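Local atomic coordinates of heme-binding protein A (Haemophilus parasuis 29755, PDB entry 3TPA), a protein that probably binds glutathione as a bacterial extracellular solute-binding protein of family 5. Residues V44-E52 against G496-Y504; L236-P247 against Y487-Q495. The protein carries 1 engineered substitution. All coordinates share one frame; numbering follows the deposited sequence.

Contact 1 (V44-E52 against G496-Y504)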
ATOM      1  N   VAL A  44      -1.474 -11.841  12.687  1.00 11.07           N
ATOM      2  CA  VAL A  44      -1.346 -10.584  13.435  1.00 12.95           C
ATOM      3  C   VAL A  44      -1.994  -9.466  12.617  1.00 15.99           C
ATOM      4  O   VAL A  44      -2.089  -9.569  11.392  1.00 18.38           O
ATOM      5  CB  VAL A  44       0.131 -10.241  13.741  1.00 15.02           C
ATOM      6  CG1 VAL A  44       0.813 -11.408  14.451  1.00 18.02           C
ATOM      7  CG2 VAL A  44       0.890  -9.882  12.440  1.00  8.54           C
ATOM      8  N   GLU A  45      -2.456  -8.408  13.283  1.00 13.41           N
ATOM      9  CA  GLU A  45      -3.198  -7.342  12.608  1.00 17.11           C
ATOM     10  C   GLU A  45      -2.525  -6.002  12.866  1.00 17.68           C
ATOM     11  O   GLU A  45      -1.915  -5.822  13.906  1.00 15.02           O
ATOM     12  CB  GLU A  45      -4.619  -7.259  13.172  1.00 22.19           C
ATOM     13  CG  GLU A  45      -5.346  -8.591  13.287  1.00 26.09           C
ATOM     14  CD  GLU A  45      -5.996  -8.996  11.994  1.00 27.80           C
ATOM     15  OE1 GLU A  45      -6.898  -9.861  12.022  1.00 19.19           O
ATOM     16  OE2 GLU A  45      -5.607  -8.439  10.947  1.00 30.11           O
ATOM     17  N   PHE A  46      -2.660  -5.049  11.947  1.00 16.14           N
ATOM     18  CA  PHE A  46      -2.098  -3.714  12.186  1.00 15.89           C
ATOM     19  C   PHE A  46      -2.897  -2.995  13.283  1.00 21.63           C
ATOM     20  O   PHE A  46      -4.121  -2.993  13.255  1.00 21.74           O
ATOM     21  CB  PHE A  46      -2.132  -2.870  10.908  1.00 12.78           C
ATOM     22  CG  PHE A  46      -1.202  -3.358   9.821  1.00 19.80           C
ATOM     23  CD1 PHE A  46       0.157  -3.142   9.908  1.00 19.16           C
ATOM     24  CD2 PHE A  46      -1.702  -4.001   8.701  1.00 17.85           C
ATOM     25  CE1 PHE A  46       1.002  -3.582   8.912  1.00 20.95           C
ATOM     26  CE2 PHE A  46      -0.864  -4.437   7.698  1.00 18.56           C
ATOM     27  CZ  PHE A  46       0.495  -4.223   7.802  1.00 19.46           C
ATOM     28  N   LYS A  47      -2.218  -2.399  14.254  1.00 17.40           N
ATOM     29  CA  LYS A  47      -2.909  -1.555  15.226  1.00 18.34           C
ATOM     30  C   LYS A  47      -3.628  -0.466  14.441  1.00 26.93           C
ATOM     31  O   LYS A  47      -3.132  -0.038  13.400  1.00 23.26           O
ATOM     32  CB  LYS A  47      -1.920  -0.929  16.223  1.00 20.00           C
ATOM     33  CG  LYS A  47      -1.328  -1.917  17.229  1.00 37.09           C
ATOM     34  CD  LYS A  47      -0.393  -1.228  18.224  1.00 42.01           C
ATOM     35  CE  LYS A  47      -0.006  -2.155  19.371  1.00 44.88           C
ATOM     36  NZ  LYS A  47      -1.159  -2.474  20.271  1.00 51.24           N
ATOM     37  N   ALA A  48      -4.800  -0.040  14.919  1.00 25.51           N
ATOM     38  CA  ALA A  48      -5.601   0.970  14.218  1.00 27.22           C
ATOM     39  C   ALA A  48      -4.798   2.236  13.919  1.00 22.89           C
ATOM     40  O   ALA A  48      -4.162   2.804  14.801  1.00 20.45           O
ATOM     41  CB  ALA A  48      -6.851   1.315  15.019  1.00 26.52           C
ATOM     42  N   GLY A  49      -4.814   2.654  12.658  1.00 19.96           N
ATOM     43  CA  GLY A  49      -4.134   3.872  12.243  1.00 22.09           C
ATOM     44  C   GLY A  49      -2.620   3.770  12.186  1.00 23.32           C
ATOM     45  O   GLY A  49      -1.935   4.755  11.934  1.00 21.03           O
ATOM     46  N   LYS A  50      -2.093   2.571  12.403  1.00 19.34           N
ATOM     47  CA  LYS A  50      -0.657   2.399  12.556  1.00 20.02           C
ATOM     48  C   LYS A  50      -0.096   1.323  11.618  1.00 24.47           C
ATOM     49  O   LYS A  50      -0.841   0.543  11.039  1.00 22.47           O
ATOM     50  CB  LYS A  50      -0.318   2.050  14.003  1.00 24.13           C
ATOM     51  CG  LYS A  50      -0.522   3.177  15.007  1.00 32.19           C
ATOM     52  CD  LYS A  50       0.268   2.870  16.283  1.00 45.38           C
ATOM     53  CE  LYS A  50      -0.336   3.519  17.524  1.00 54.77           C
ATOM     54  NZ  LYS A  50       0.207   2.920  18.789  1.00 56.73           N
ATOM     55  N   ILE A  51       1.224   1.287  11.478  1.00 21.25           N
ATOM     56  CA  ILE A  51       1.870   0.268  10.656  1.00 23.92           C
ATOM     57  C   ILE A  51       2.444  -0.865  11.525  1.00 27.48           C
ATOM     58  O   ILE A  51       2.835  -1.917  11.022  1.00 31.83           O
ATOM     59  CB  ILE A  51       2.952   0.895   9.734  1.00 19.99           C
ATOM     60  CG1 ILE A  51       2.296   1.858   8.740  1.00 16.75           C
ATOM     61  CG2 ILE A  51       3.710  -0.178   8.976  1.00 25.42           C
ATOM     62  CD1 ILE A  51       3.294   2.718   7.980  1.00 22.33           C
ATOM     63  N   GLU A  52       2.470  -0.664  12.834  1.00 23.16           N
ATOM     64  CA  GLU A  52       2.887  -1.727  13.739  1.00 18.09           C
ATOM     65  C   GLU A  52       1.763  -2.754  13.983  1.00 21.83           C
ATOM     66  O   GLU A  52       0.559  -2.420  13.919  1.00 15.11           O
ATOM     67  CB  GLU A  52       3.396  -1.146  15.055  1.00 24.90           C
ATOM     68  CG  GLU A  52       2.392  -0.369  15.863  1.00 37.29           C
ATOM     69  CD  GLU A  52       2.980   0.118  17.183  1.00 45.10           C
ATOM     70  OE1 GLU A  52       2.453  -0.257  18.254  1.00 50.60           O
ATOM     71  OE2 GLU A  52       3.978   0.867  17.147  1.00 45.38           O
ATOM     72  N   GLY A 496     -15.684   6.678  15.935  1.00 26.83           N
ATOM     73  CA  GLY A 496     -14.718   5.646  16.269  1.00 27.36           C
ATOM     74  C   GLY A 496     -14.019   5.055  15.063  1.00 25.47           C
ATOM     75  O   GLY A 496     -13.293   4.056  15.175  1.00 20.72           O
ATOM     76  N   PHE A 497     -14.243   5.661  13.902  1.00 19.37           N
ATOM     77  CA  PHE A 497     -13.548   5.230  12.695  1.00 16.66           C
ATOM     78  C   PHE A 497     -12.148   5.793  12.740  1.00 20.24           C
ATOM     79  O   PHE A 497     -11.970   6.973  13.005  1.00 21.38           O
ATOM     80  CB  PHE A 497     -14.244   5.741  11.433  1.00 19.68           C
ATOM     81  CG  PHE A 497     -13.589   5.280  10.149  1.00 19.93           C
ATOM     82  CD1 PHE A 497     -14.018   4.129   9.515  1.00 20.12           C
ATOM     83  CD2 PHE A 497     -12.530   5.992   9.593  1.00 18.79           C
ATOM     84  CE1 PHE A 497     -13.421   3.692   8.344  1.00 18.68           C
ATOM     85  CE2 PHE A 497     -11.935   5.567   8.413  1.00 20.61           C
ATOM     86  CZ  PHE A 497     -12.381   4.402   7.789  1.00 14.39           C
ATOM     87  N   VAL A 498     -11.158   4.947  12.477  1.00 17.77           N
ATOM     88  CA  VAL A 498      -9.766   5.379  12.433  1.00 21.66           C
ATOM     89  C   VAL A 498      -9.223   5.156  11.028  1.00 23.13           C
ATOM     90  O   VAL A 498      -9.340   4.067  10.477  1.00 15.71           O
ATOM     91  CB  VAL A 498      -8.901   4.596  13.435  1.00 29.80           C
ATOM     92  CG1 VAL A 498      -7.440   5.032  13.344  1.00 28.27           C
ATOM     93  CG2 VAL A 498      -9.433   4.768  14.851  1.00 30.63           C
ATOM     94  N   GLN A 499      -8.646   6.195  10.435  1.00 21.80           N
ATOM     95  CA  GLN A 499      -8.151   6.073   9.075  1.00 19.19           C
ATOM     96  C   GLN A 499      -6.968   5.121   9.090  1.00 21.26           C
ATOM     97  O   GLN A 499      -6.131   5.176   9.980  1.00 18.36           O
ATOM     98  CB  GLN A 499      -7.737   7.442   8.529  1.00 21.43           C
ATOM     99  CG  GLN A 499      -8.186   7.703   7.121  1.00 23.74           C
ATOM    100  CD  GLN A 499      -7.666   9.014   6.583  1.00 22.01           C
ATOM    101  OE1 GLN A 499      -7.319   9.915   7.338  1.00 18.01           O
ATOM    102  NE2 GLN A 499      -7.598   9.123   5.269  1.00 12.62           N
ATOM    103  N   ASN A 500      -6.916   4.245   8.095  1.00 20.82           N
ATOM    104  CA  ASN A 500      -5.894   3.216   7.990  1.00 18.36           C
ATOM    105  C   ASN A 500      -4.800   3.709   7.036  1.00 21.91           C
ATOM    106  O   ASN A 500      -5.099   4.160   5.941  1.00 20.97           O
ATOM    107  CB  ASN A 500      -6.554   1.924   7.483  1.00 18.93           C
ATOM    108  CG  ASN A 500      -5.561   0.804   7.207  1.00 26.62           C
ATOM    109  OD1 ASN A 500      -4.405   1.043   6.861  1.00 31.53           O
ATOM    110  ND2 ASN A 500      -6.023  -0.432   7.344  1.00 17.88           N
ATOM    111  N   PRO A 501      -3.521   3.623   7.448  1.00 23.11           N
ATOM    112  CA  PRO A 501      -2.416   4.128   6.614  1.00 19.37           C
ATOM    113  C   PRO A 501      -2.414   3.526   5.202  1.00 19.70           C
ATOM    114  O   PRO A 501      -2.003   4.170   4.236  1.00 16.24           O
ATOM    115  CB  PRO A 501      -1.162   3.677   7.375  1.00 23.62           C
ATOM    116  CG  PRO A 501      -1.605   3.438   8.770  1.00 32.28           C
ATOM    117  CD  PRO A 501      -3.032   2.946   8.660  1.00 30.45           C
ATOM    118  N   PHE A 502      -2.887   2.293   5.083  1.00 11.51           N
ATOM    119  CA  PHE A 502      -2.907   1.603   3.787  1.00 13.61           C
ATOM    120  C   PHE A 502      -4.110   1.979   2.933  1.00 19.75           C
ATOM    121  O   PHE A 502      -4.185   1.619   1.763  1.00 21.37           O
ATOM    122  CB  PHE A 502      -2.814   0.093   3.995  1.00 11.49           C
ATOM    123  CG  PHE A 502      -1.596  -0.312   4.768  1.00 13.81           C
ATOM    124  CD1 PHE A 502      -0.356  -0.331   4.156  1.00 17.60           C
ATOM    125  CD2 PHE A 502      -1.682  -0.633   6.112  1.00 19.73           C
ATOM    126  CE1 PHE A 502       0.792  -0.688   4.864  1.00 19.67           C
ATOM    127  CE2 PHE A 502      -0.548  -0.999   6.836  1.00 24.77           C
ATOM    128  CZ  PHE A 502       0.703  -1.012   6.213  1.00 20.20           C
ATOM    129  N   GLY A 503      -5.030   2.734   3.523  1.00 21.46           N
ATOM    130  CA  GLY A 503      -6.202   3.239   2.817  1.00 19.89           C
ATOM    131  C   GLY A 503      -7.471   2.419   3.012  1.00 26.85           C
ATOM    132  O   GLY A 503      -8.546   2.812   2.545  1.00 25.85           O
ATOM    133  N   TYR A 504      -7.381   1.287   3.704  1.00 20.41           N
ATOM    134  CA  TYR A 504      -8.569   0.427   3.825  1.00 17.07           C
ATOM    135  C   TYR A 504      -9.570   0.967   4.820  1.00 16.08           C
ATOM    136  O   TYR A 504      -9.232   1.807   5.656  1.00 19.23           O
ATOM    137  CB  TYR A 504      -8.170  -1.008   4.179  1.00 10.48           C
ATOM    138  CG  TYR A 504      -7.185  -1.548   3.179  1.00 16.44           C
ATOM    139  CD1 TYR A 504      -7.527  -1.652   1.834  1.00 17.62           C
ATOM    140  CD2 TYR A 504      -5.893  -1.919   3.571  1.00 16.68           C
ATOM    141  CE1 TYR A 504      -6.614  -2.123   0.902  1.00 20.56           C
ATOM    142  CE2 TYR A 504      -4.978  -2.397   2.649  1.00 16.58           C
ATOM    143  CZ  TYR A 504      -5.339  -2.496   1.324  1.00 18.29           C
ATOM    144  OH  TYR A 504      -4.415  -2.969   0.428  1.00 23.49           O
TER

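Contact 2 (L236-P247 against Y487-Q495)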
ATOM      1  N   LEU A 236     -23.990  12.025   0.980  1.00 26.97           N
ATOM      2  CA  LEU A 236     -23.276  12.045   2.255  1.00 25.22           C
ATOM      3  C   LEU A 236     -23.796  13.211   3.094  1.00 24.69           C
ATOM      4  O   LEU A 236     -24.151  13.040   4.255  1.00 29.55           O
ATOM      5  CB  LEU A 236     -21.763  12.173   2.025  1.00 21.59           C
ATOM      6  CG  LEU A 236     -20.830  12.105   3.232  1.00 19.55           C
ATOM      7  CD1 LEU A 236     -20.801  10.699   3.803  1.00 20.37           C
ATOM      8  CD2 LEU A 236     -19.432  12.536   2.823  1.00 20.73           C
ATOM      9  N   LYS A 237     -23.846  14.396   2.493  1.00 25.09           N
ATOM     10  CA  LYS A 237     -24.471  15.554   3.143  1.00 30.26           C
ATOM     11  C   LYS A 237     -25.884  15.216   3.595  1.00 33.40           C
ATOM     12  O   LYS A 237     -26.271  15.496   4.726  1.00 30.83           O
ATOM     13  CB  LYS A 237     -24.501  16.769   2.208  1.00 27.08           C
ATOM     14  CG  LYS A 237     -23.145  17.402   2.007  1.00 34.36           C
ATOM     15  CD  LYS A 237     -23.241  18.767   1.349  1.00 44.19           C
ATOM     16  CE  LYS A 237     -23.484  18.641  -0.145  1.00 49.15           C
ATOM     17  NZ  LYS A 237     -23.472  19.969  -0.825  1.00 49.53           N
ATOM     18  N   ALA A 238     -26.640  14.585   2.705  1.00 31.56           N
ATOM     19  CA  ALA A 238     -28.014  14.192   2.987  1.00 31.99           C
ATOM     20  C   ALA A 238     -28.160  13.075   4.037  1.00 36.44           C
ATOM     21  O   ALA A 238     -29.274  12.740   4.442  1.00 35.87           O
ATOM     22  CB  ALA A 238     -28.701  13.785   1.688  1.00 29.64           C
ATOM     23  N   GLY A 239     -27.046  12.485   4.460  1.00 31.50           N
ATOM     24  CA  GLY A 239     -27.101  11.362   5.383  1.00 26.00           C
ATOM     25  C   GLY A 239     -27.640  10.086   4.763  1.00 26.99           C
ATOM     26  O   GLY A 239     -28.014   9.157   5.473  1.00 28.60           O
ATOM     27  N   GLU A 240     -27.691  10.033   3.435  1.00 26.52           N
ATOM     28  CA  GLU A 240     -28.119   8.809   2.743  1.00 29.14           C
ATOM     29  C   GLU A 240     -26.917   7.895   2.509  1.00 30.17           C
ATOM     30  O   GLU A 240     -27.053   6.750   2.063  1.00 25.13           O
ATOM     31  CB  GLU A 240     -28.825   9.133   1.424  1.00 24.36           C
ATOM     32  CG  GLU A 240     -30.209   9.735   1.635  1.00 31.58           C
ATOM     33  CD  GLU A 240     -30.628  10.690   0.530  1.00 33.36           C
ATOM     34  OE1 GLU A 240     -30.399  10.397  -0.664  1.00 30.43           O
ATOM     35  OE2 GLU A 240     -31.198  11.746   0.863  1.00 27.50           O
ATOM     36  N   CYS A 241     -25.738   8.442   2.801  1.00 30.57           N
ATOM     37  CA  CYS A 241     -24.492   7.687   2.865  1.00 27.25           C
ATOM     38  C   CYS A 241     -23.818   8.051   4.177  1.00 25.47           C
ATOM     39  O   CYS A 241     -23.872   9.212   4.611  1.00 24.31           O
ATOM     40  CB  CYS A 241     -23.567   8.056   1.704  1.00 20.97           C
ATOM     41  SG  CYS A 241     -24.096   7.511   0.061  1.00 27.84           S
ATOM     42  N   ASP A 242     -23.186   7.071   4.816  1.00 22.58           N
ATOM     43  CA  ASP A 242     -22.377   7.353   6.006  1.00 19.82           C
ATOM     44  C   ASP A 242     -20.894   7.511   5.678  1.00 19.45           C
ATOM     45  O   ASP A 242     -20.181   8.231   6.366  1.00 21.86           O
ATOM     46  CB  ASP A 242     -22.570   6.268   7.048  1.00 19.38           C
ATOM     47  CG  ASP A 242     -23.973   6.248   7.583  1.00 23.13           C
ATOM     48  OD1 ASP A 242     -24.408   7.291   8.108  1.00 28.39           O
ATOM     49  OD2 ASP A 242     -24.643   5.208   7.459  1.00 26.77           O
ATOM     50  N   VAL A 243     -20.437   6.829   4.629  1.00 14.53           N
ATOM     51  CA  VAL A 243     -19.045   6.905   4.195  1.00 14.65           C
ATOM     52  C   VAL A 243     -19.067   6.913   2.677  1.00 17.51           C
ATOM     53  O   VAL A 243     -19.910   6.259   2.089  1.00 15.17           O
ATOM     54  CB  VAL A 243     -18.230   5.644   4.627  1.00 21.12           C
ATOM     55  CG1 VAL A 243     -16.716   5.841   4.410  1.00 19.85           C
ATOM     56  CG2 VAL A 243     -18.526   5.240   6.064  1.00 21.55           C
ATOM     57  N   ILE A 244     -18.138   7.624   2.043  1.00 13.64           N
ATOM     58  CA  ILE A 244     -17.974   7.515   0.599  1.00 17.75           C
ATOM     59  C   ILE A 244     -16.514   7.290   0.235  1.00 19.45           C
ATOM     60  O   ILE A 244     -15.609   7.618   1.006  1.00 19.76           O
ATOM     61  CB  ILE A 244     -18.492   8.773  -0.149  1.00 22.25           C
ATOM     62  CG1 ILE A 244     -17.630   9.994   0.196  1.00 22.80           C
ATOM     63  CG2 ILE A 244     -19.968   9.018   0.168  1.00 21.32           C
ATOM     64  CD1 ILE A 244     -17.852  11.183  -0.729  1.00 15.67           C
ATOM     65  N   ASP A 245     -16.285   6.722  -0.942  1.00 20.26           N
ATOM     66  CA  ASP A 245     -14.927   6.572  -1.443  1.00 19.71           C
ATOM     67  C   ASP A 245     -14.715   7.443  -2.687  1.00 18.55           C
ATOM     68  O   ASP A 245     -15.652   8.062  -3.195  1.00 18.91           O
ATOM     69  CB  ASP A 245     -14.582   5.097  -1.705  1.00 20.33           C
ATOM     70  CG  ASP A 245     -15.366   4.487  -2.852  1.00 29.74           C
ATOM     71  OD1 ASP A 245     -16.314   5.127  -3.360  1.00 26.72           O
ATOM     72  OD2 ASP A 245     -15.036   3.339  -3.232  1.00 29.20           O
ATOM     73  N   PHE A 246     -13.466   7.500  -3.142  1.00 21.17           N
ATOM     74  CA  PHE A 246     -13.065   8.299  -4.306  1.00 20.88           C
ATOM     75  C   PHE A 246     -13.837   9.618  -4.447  1.00 25.51           C
ATOM     76  O   PHE A 246     -14.464   9.868  -5.467  1.00 23.75           O
ATOM     77  CB  PHE A 246     -13.146   7.461  -5.594  1.00 20.69           C
ATOM     78  CG  PHE A 246     -12.203   6.269  -5.601  1.00 21.91           C
ATOM     79  CD1 PHE A 246     -10.871   6.415  -5.945  1.00 24.36           C
ATOM     80  CD2 PHE A 246     -12.651   5.014  -5.234  1.00 27.13           C
ATOM     81  CE1 PHE A 246      -9.995   5.312  -5.932  1.00 31.68           C
ATOM     82  CE2 PHE A 246     -11.786   3.912  -5.219  1.00 26.15           C
ATOM     83  CZ  PHE A 246     -10.460   4.059  -5.570  1.00 23.40           C
ATOM     84  N   PRO A 247     -13.767  10.475  -3.418  1.00 19.98           N
ATOM     85  CA  PRO A 247     -14.351  11.810  -3.546  1.00 22.39           C
ATOM     86  C   PRO A 247     -13.655  12.626  -4.634  1.00 23.47           C
ATOM     87  O   PRO A 247     -12.431  12.598  -4.719  1.00 19.72           O
ATOM     88  CB  PRO A 247     -14.063  12.442  -2.184  1.00 17.67           C
ATOM     89  CG  PRO A 247     -12.816  11.747  -1.706  1.00 21.72           C
ATOM     90  CD  PRO A 247     -12.966  10.329  -2.190  1.00 19.26           C
ATOM     91  N   TYR A 487      -8.238  10.622   1.601  1.00 12.01           N
ATOM     92  CA  TYR A 487      -9.395  11.168   2.293  1.00 16.49           C
ATOM     93  C   TYR A 487     -10.426  10.106   2.586  1.00 16.43           C
ATOM     94  O   TYR A 487     -10.718   9.266   1.747  1.00 21.89           O
ATOM     95  CB  TYR A 487     -10.054  12.255   1.443  1.00 16.74           C
ATOM     96  CG  TYR A 487      -9.188  13.459   1.214  1.00 15.25           C
ATOM     97  CD1 TYR A 487      -8.949  14.361   2.237  1.00 20.36           C
ATOM     98  CD2 TYR A 487      -8.602  13.691  -0.020  1.00 15.09           C
ATOM     99  CE1 TYR A 487      -8.147  15.471   2.041  1.00 20.62           C
ATOM    100  CE2 TYR A 487      -7.791  14.813  -0.233  1.00 20.27           C
ATOM    101  CZ  TYR A 487      -7.583  15.700   0.803  1.00 23.35           C
ATOM    102  OH  TYR A 487      -6.787  16.810   0.626  1.00 29.97           O
ATOM    103  N   VAL A 488     -10.983  10.151   3.786  1.00 18.24           N
ATOM    104  CA  VAL A 488     -12.186   9.384   4.095  1.00 17.13           C
ATOM    105  C   VAL A 488     -13.281  10.349   4.568  1.00 23.03           C
ATOM    106  O   VAL A 488     -13.289  10.797   5.720  1.00 19.72           O
ATOM    107  CB  VAL A 488     -11.947   8.298   5.153  1.00 16.76           C
ATOM    108  CG1 VAL A 488     -13.258   7.641   5.542  1.00 19.12           C
ATOM    109  CG2 VAL A 488     -10.971   7.235   4.647  1.00 17.08           C
ATOM    110  N   PRO A 489     -14.206  10.695   3.661  1.00 19.26           N
ATOM    111  CA  PRO A 489     -15.307  11.595   4.033  1.00 20.11           C
ATOM    112  C   PRO A 489     -16.396  10.829   4.779  1.00 22.42           C
ATOM    113  O   PRO A 489     -16.985   9.896   4.235  1.00 23.01           O
ATOM    114  CB  PRO A 489     -15.828  12.091   2.675  1.00 21.50           C
ATOM    115  CG  PRO A 489     -14.788  11.640   1.643  1.00 18.91           C
ATOM    116  CD  PRO A 489     -14.208  10.391   2.221  1.00 20.46           C
ATOM    117  N   LEU A 490     -16.656  11.221   6.020  1.00 20.31           N
ATOM    118  CA  LEU A 490     -17.653  10.551   6.841  1.00 17.72           C
ATOM    119  C   LEU A 490     -18.836  11.447   7.167  1.00 19.60           C
ATOM    120  O   LEU A 490     -18.678  12.648   7.358  1.00 24.28           O
ATOM    121  CB  LEU A 490     -17.041  10.124   8.171  1.00 13.83           C
ATOM    122  CG  LEU A 490     -15.887   9.144   8.183  1.00 16.79           C
ATOM    123  CD1 LEU A 490     -15.337   9.054   9.593  1.00 18.68           C
ATOM    124  CD2 LEU A 490     -16.355   7.793   7.677  1.00 19.32           C
ATOM    125  N   ASN A 491     -20.017  10.859   7.279  1.00 18.48           N
ATOM    126  CA  ASN A 491     -21.125  11.601   7.880  1.00 21.29           C
ATOM    127  C   ASN A 491     -20.857  11.803   9.370  1.00 22.50           C
ATOM    128  O   ASN A 491     -20.207  10.974  10.010  1.00 25.62           O
ATOM    129  CB  ASN A 491     -22.470  10.903   7.679  1.00 17.48           C
ATOM    130  CG  ASN A 491     -23.645  11.788   8.096  1.00 29.57           C
ATOM    131  OD1 ASN A 491     -24.022  11.828   9.271  1.00 25.63           O
ATOM    132  ND2 ASN A 491     -24.194  12.536   7.139  1.00 25.53           N
ATOM    133  N   LYS A 492     -21.360  12.906   9.912  1.00 30.06           N
ATOM    134  CA  LYS A 492     -21.077  13.316  11.286  1.00 30.25           C
ATOM    135  C   LYS A 492     -21.527  12.290  12.324  1.00 29.79           C
ATOM    136  O   LYS A 492     -21.046  12.297  13.455  1.00 29.65           O
ATOM    137  CB  LYS A 492     -21.735  14.675  11.571  1.00 42.04           C
ATOM    138  CG  LYS A 492     -21.358  15.308  12.909  1.00 54.51           C
ATOM    139  CD  LYS A 492     -22.095  16.630  13.141  1.00 66.49           C
ATOM    140  CE  LYS A 492     -23.269  16.455  14.097  1.00 73.65           C
ATOM    141  NZ  LYS A 492     -23.988  17.730  14.379  1.00 77.42           N
ATOM    142  N   ARG A 493     -22.462  11.422  11.942  1.00 33.71           N
ATOM    143  CA  ARG A 493     -23.022  10.427  12.870  1.00 28.64           C
ATOM    144  C   ARG A 493     -22.068   9.283  13.212  1.00 28.30           C
ATOM    145  O   ARG A 493     -22.214   8.644  14.249  1.00 32.12           O
ATOM    146  CB  ARG A 493     -24.345   9.846  12.337  1.00 28.59           C
ATOM    147  CG  ARG A 493     -24.206   8.621  11.433  1.00 32.96           C
ATOM    148  CD  ARG A 493     -25.522   8.217  10.721  1.00 37.48           C
ATOM    149  NE  ARG A 493     -26.323   7.235  11.455  1.00 43.87           N
ATOM    150  CZ  ARG A 493     -26.821   6.109  10.939  1.00 39.24           C
ATOM    151  NH1 ARG A 493     -26.605   5.781   9.670  1.00 25.06           N
ATOM    152  NH2 ARG A 493     -27.540   5.295  11.700  1.00 42.62           N
ATOM    153  N   VAL A 494     -21.100   9.005  12.344  1.00 26.41           N
ATOM    154  CA  VAL A 494     -20.241   7.837  12.565  1.00 18.24           C
ATOM    155  C   VAL A 494     -19.067   8.163  13.482  1.00 20.65           C
ATOM    156  O   VAL A 494     -18.351   9.134  13.270  1.00 19.94           O
ATOM    157  CB  VAL A 494     -19.796   7.137  11.241  1.00 31.59           C
ATOM    158  CG1 VAL A 494     -20.411   7.808  10.002  1.00 21.85           C
ATOM    159  CG2 VAL A 494     -18.273   7.007  11.148  1.00 29.35           C
ATOM    160  N   GLN A 495     -18.899   7.344  14.514  1.00 19.41           N
ATOM    161  CA  GLN A 495     -17.905   7.577  15.555  1.00 25.27           C
ATOM    162  C   GLN A 495     -16.956   6.391  15.695  1.00 24.03           C
ATOM    163  O   GLN A 495     -17.372   5.244  15.600  1.00 24.85           O
ATOM    164  CB  GLN A 495     -18.602   7.782  16.907  1.00 38.45           C
ATOM    165  CG  GLN A 495     -19.339   9.095  17.053  1.00 53.06           C
ATOM    166  CD  GLN A 495     -18.425  10.211  17.508  1.00 65.89           C
ATOM    167  OE1 GLN A 495     -18.039  11.072  16.718  1.00 70.97           O
ATOM    168  NE2 GLN A 495     -18.065  10.199  18.790  1.00 69.51           N
TER
HETATM  169  O   HOH W   1     -26.288  14.578   7.334  1.00 28.07           O

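Contact 1 (V44-E52 against G496-Y504)
With CG of F46 turned beside its own backbone N (chi1 -68°) and F502 in the same first-torsion state (chi1 -57°), the two phenyl rings meet, F46 from the edge strand of an antiparallel sheet and F502 from a type I turn in the C-terminal part of this family 5 solute-binding fold. CE2 of F502 stands over the centre of one face of the F46 ring and comes within 3.5 Å of F46 CZ, yet the planes lie 44° apart, an oblique aromatic pair. I51 O sits in plane at the edge of the F46 ring. I51 crosses F502 at about a right angle, its CG1 4.1 Å from F502 CZ, and the side chains of I51 and P501 run past each other in opposite directions, the same CG1 touching P501 CB. P501 is the second residue of the type I turn N500-G503, whose start is an Asx turn: N500 OD1 accepts from F502 N at 2.7 Å, which fixes the turn carrying the ring. Facing it is the type II turn K47-K50. Its G49 has positive phi and presents bare backbone to the opposite segment, so V498 CG1 can lie 3.6 Å from G49 N, with A48 CB alongside the same methyl. The contact is mainly apolar; G49 O is hydrogen-bonded to R266 NH2 and Q499 NE2 to N486 O. G49 CA makes a CA-H...O contact of 3.3 Å to Q499 O, while P501 CG rests 3.4 Å from G49 O.

Contact 2 (L236-P247 against Y487-Q495)
R493 brings its guanidinium edge-on to the carboxylate of D242; the two planes are 48° apart, and NH1 approaches both oxygens. R493 NH1 donates to D242 OD1 at 3.1 Å, meeting it on the syn side, and lies 3.0 Å from D242 OD2 in a salt bridge. V494 CG1 also packs against D242 CB. N491 reaches the C-terminal end of helix 229-237. N491 has CG anti to the backbone N (chi1 -170°), which carries its ND2 to L236 O at 2.9 Å, the acceptor lying in the amide plane. That carbonyl also takes G239 N of the Schellman motif that ends the helix, and a water joins ND2 to K237 O. N491 OD1 turns back to R493 N in an Asx turn. Between these groups the backbones run antiparallel with a single bridge, V243 and L490 forming a non-hydrogen-bonded pair. On one flank N491 N gives a 2.8 Å, nearly straight bond (173°) to D242 O; on the other, I244 N makes a weak bond to P489 O. V243 and L490 point the same way side by side, CG2 to CD2 3.7 Å. P489 is wrapped by apolar groups crossing it at about right angles: L236 CD2 meets its CB, I244 CG1 its CG at 3.6 Å, and P247 CG the same CG at 3.9 Å. The contact thus joins a buried apolar patch round a proline, which offers no N-H of its own, to a polar end. There L236 O takes two donors, G239 N closing its own helix end and N491 ND2 tying the strand to it, and R493 would offset the charge of D242, whose OD2 is also held by V11 N.

Overall arrangement
After strand 9-14 the chain forms strand 44-46, at the edge of a five-stranded antiparallel sheet, and its following turn, which the C-terminal residues 496-504 later meet. L236-P247 comes next, ending helix 229-237, passing C241, disulfide-linked to C13, and adding strand 243-244 to the sheet that holds strand 9-14. Strand 478-491 of the six-stranded mixed sheet then closes the loop of contact 2, and the chain runs directly on into G496-Y504 to close contact 1, so contact 2 is nested within it. The centres lie about 18 Å apart, and F497 and Q499 pack on V488, joining the two. One C-terminal run thereby links three sheets.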